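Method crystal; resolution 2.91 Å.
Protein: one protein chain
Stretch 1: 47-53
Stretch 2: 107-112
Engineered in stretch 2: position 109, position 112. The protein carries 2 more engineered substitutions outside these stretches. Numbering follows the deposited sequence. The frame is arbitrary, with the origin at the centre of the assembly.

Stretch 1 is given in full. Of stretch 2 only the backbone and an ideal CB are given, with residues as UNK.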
# COMPACT_ATOMS: atom_id res chain seq x y z
N TYR A 47 1.61 -6.69 -0.98
CA TYR A 47 0.37 -5.93 -0.89
C TYR A 47 0.72 -4.70 -0.10
O TYR A 47 1.49 -4.79 0.88
CB TYR A 47 -0.74 -6.70 -0.15
CG TYR A 47 -1.43 -7.77 -0.96
CD1 TYR A 47 -1.94 -7.48 -2.23
CD2 TYR A 47 -1.60 -9.08 -0.44
CE1 TYR A 47 -2.58 -8.45 -2.97
CE2 TYR A 47 -2.24 -10.07 -1.17
CZ TYR A 47 -2.73 -9.77 -2.44
OH TYR A 47 -3.35 -10.77 -3.19
N ILE A 48 0.14 -3.56 -0.51
CA ILE A 48 0.37 -2.30 0.18
C ILE A 48 -0.98 -1.65 0.33
O ILE A 48 -1.69 -1.46 -0.66
CB ILE A 48 1.35 -1.39 -0.64
CG1 ILE A 48 2.72 -2.04 -0.72
CG2 ILE A 48 1.44 0.05 -0.07
CD1 ILE A 48 3.63 -1.45 -1.72
N TRP A 49 -1.33 -1.31 1.56
CA TRP A 49 -2.58 -0.59 1.83
C TRP A 49 -2.45 0.32 3.03
O TRP A 49 -1.61 0.09 3.88
CB TRP A 49 -3.75 -1.57 2.04
CG TRP A 49 -3.68 -2.33 3.32
CD1 TRP A 49 -4.27 -2.01 4.49
CD2 TRP A 49 -2.99 -3.57 3.55
NE1 TRP A 49 -4.00 -2.95 5.45
CE2 TRP A 49 -3.21 -3.93 4.90
CE3 TRP A 49 -2.21 -4.41 2.74
CZ2 TRP A 49 -2.67 -5.07 5.47
CZ3 TRP A 49 -1.67 -5.55 3.31
CH2 TRP A 49 -1.90 -5.87 4.66
N GLY A 50 -3.30 1.34 3.10
CA GLY A 50 -3.36 2.22 4.26
C GLY A 50 -4.49 1.89 5.22
O GLY A 50 -5.56 1.43 4.81
N ARG A 51 -4.24 2.15 6.51
CA ARG A 51 -5.22 1.95 7.57
C ARG A 51 -5.47 3.25 8.30
O ARG A 51 -4.53 4.01 8.58
CB ARG A 51 -4.73 0.92 8.56
CG ARG A 51 -4.18 -0.36 7.94
CD ARG A 51 -3.44 -1.14 9.00
NE ARG A 51 -2.10 -0.62 9.21
CZ ARG A 51 -1.31 -0.98 10.22
NH1 ARG A 51 -1.76 -1.84 11.13
NH2 ARG A 51 -0.09 -0.48 10.32
N THR A 52 -6.74 3.51 8.62
CA THR A 52 -7.11 4.75 9.29
C THR A 52 -7.76 4.41 10.60
O THR A 52 -8.31 3.33 10.73
CB THR A 52 -8.10 5.59 8.46
OG1 THR A 52 -9.32 4.86 8.23
CG2 THR A 52 -7.47 6.00 7.12
N GLY A 53 -7.68 5.34 11.55
CA GLY A 53 -8.38 5.23 12.84
C GLY A 53 -7.83 4.11 13.71
O GLY A 53 -8.59 3.34 14.31
N UNK A 107 -13.26 0.33 -1.02
CA UNK A 107 -12.46 1.55 -1.11
C UNK A 107 -12.49 2.29 0.18
O UNK A 107 -13.57 2.54 0.72
CB UNK A 107 -12.95 2.46 -2.24
N UNK A 108 -11.31 2.67 0.68
CA UNK A 108 -11.20 3.47 1.91
C UNK A 108 -10.41 4.74 1.76
O UNK A 108 -10.83 5.78 2.23
CB UNK A 108 -10.56 2.63 3.02
N UNK A 109 -9.26 4.63 1.12
CA UNK A 109 -8.36 5.76 0.96
C UNK A 109 -8.01 5.82 -0.56
O UNK A 109 -7.68 4.80 -1.17
CB UNK A 109 -7.12 5.61 1.84
N UNK A 110 -8.13 7.02 -1.19
CA UNK A 110 -7.68 7.17 -2.62
C UNK A 110 -6.17 6.98 -2.80
O UNK A 110 -5.37 7.46 -1.98
CB UNK A 110 -8.06 8.55 -3.15
N UNK A 111 -5.77 6.28 -3.85
CA UNK A 111 -4.36 6.03 -4.03
C UNK A 111 -3.81 6.50 -5.36
O UNK A 111 -4.53 6.60 -6.34
CB UNK A 111 -4.09 4.53 -3.87
N UNK A 112 -2.51 6.79 -5.38
CA UNK A 112 -1.77 7.01 -6.62
C UNK A 112 -0.44 6.25 -6.58
O UNK A 112 0.44 6.56 -5.75
CB UNK A 112 -1.53 8.50 -6.84

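Position 107 opens the stretch with its CA-to-CB bond out of reach of stretch 1: no atom of the strand lies within 5.5 Å of the ideal CB. The contact sets no rule here, and many side chains would do. The deposited residue is Phe107, chi1 t, whose ring takes no part in the contact.

Position 108 is different. Its CB points toward stretch 1, and the nearest strand atom is the carbonyl Gly50 O, 5.4 Å from the ideal CB. Gly50 O is an acceptor facing this position, so a donor two bonds or more beyond CB would suit: asparagine, or glutamine, histidine or a longer donor with a bend. The residue is Asn108. With chi1 p, its amide bridges the gap, and Asn108 ND2 donates a hydrogen bond to Gly50 O at 3.1 Å with an angle of 150°. The other end of the amide is used as well: Asn108 OD1 accepts a weak hydrogen bond from the backbone N of 109 at 2.7 Å. A water lies with its O 2.9 Å from Gly50 O and 2.7 Å from Asn108 OD1, placed to donate to either; with more acceptors in reach than it has protons, it need not serve both at once.

Position 109 also points toward the strand, its ideal CB 5.3 Å from Thr52 CG2 and 5.4 Å from Gly50 O. Extended backbone angles of -129/131° fit a beta-branched residue, and the methyl invites a modest apolar partner: valine, isoleucine or leucine. The residue is Val109, an engineered substitution. Its chi1 is t, and Val109 CG2 meets Thr52 CG2 at 3.7 Å, a small methyl-to-methyl contact.

At position 110 the CB is again out of reach. A phi of -65° permits proline without demanding it. The residue is Pro110, which leaves the strand untouched.

Position 111 points toward stretch 1 from farther off, with nothing within 5.5 Å of its ideal CB. What waits across the gap is the backbone from 48 to 50, open at the glycine, so a long, slender apolar chain would suit better than a short one. The residue is Met111. With chi1 m and both later angles t, it extends until Met111 CE lies 3.8 Å from Trp49 CA and 4.0 Å from both Ile48 O and Gly50 N. Its covered area is the largest in the stretch.

Position 112 is out of reach, and stretch 1 imposes no choice. The residue is Asn112, also engineered; Asn112 ND2 donates to Met111 O at 2.7 Å, a bond within its own stretch.

Stretch 2 (107-112) FNVPMN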
# COMPACT_ATOMS: atom_id res chain seq x y z
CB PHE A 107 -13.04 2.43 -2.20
CG PHE A 107 -12.39 3.77 -2.31
CD1 PHE A 107 -12.91 4.87 -1.63
CD2 PHE A 107 -11.29 3.93 -3.11
CE1 PHE A 107 -12.31 6.10 -1.73
CE2 PHE A 107 -10.69 5.15 -3.22
CZ PHE A 107 -11.20 6.24 -2.53
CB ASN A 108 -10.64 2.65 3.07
CG ASN A 108 -9.21 2.23 2.86
OD1 ASN A 108 -8.77 2.04 1.74
ND2 ASN A 108 -8.49 2.06 3.96
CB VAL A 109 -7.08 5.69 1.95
CG1 VAL A 109 -6.22 6.88 1.79
CG2 VAL A 109 -7.44 5.61 3.44
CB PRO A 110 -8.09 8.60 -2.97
CG PRO A 110 -8.31 9.29 -1.61
CD PRO A 110 -8.80 8.24 -0.69
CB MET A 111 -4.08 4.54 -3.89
CG MET A 111 -4.01 4.03 -2.49
SD MET A 111 -3.53 2.29 -2.53
CE MET A 111 -3.80 1.93 -0.79
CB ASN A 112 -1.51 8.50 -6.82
CG ASN A 112 -2.40 9.11 -7.83
OD1 ASN A 112 -1.99 10.01 -8.57
ND2 ASN A 112 -3.65 8.65 -7.88
O HOH W 1 -6.09 1.46 1.91
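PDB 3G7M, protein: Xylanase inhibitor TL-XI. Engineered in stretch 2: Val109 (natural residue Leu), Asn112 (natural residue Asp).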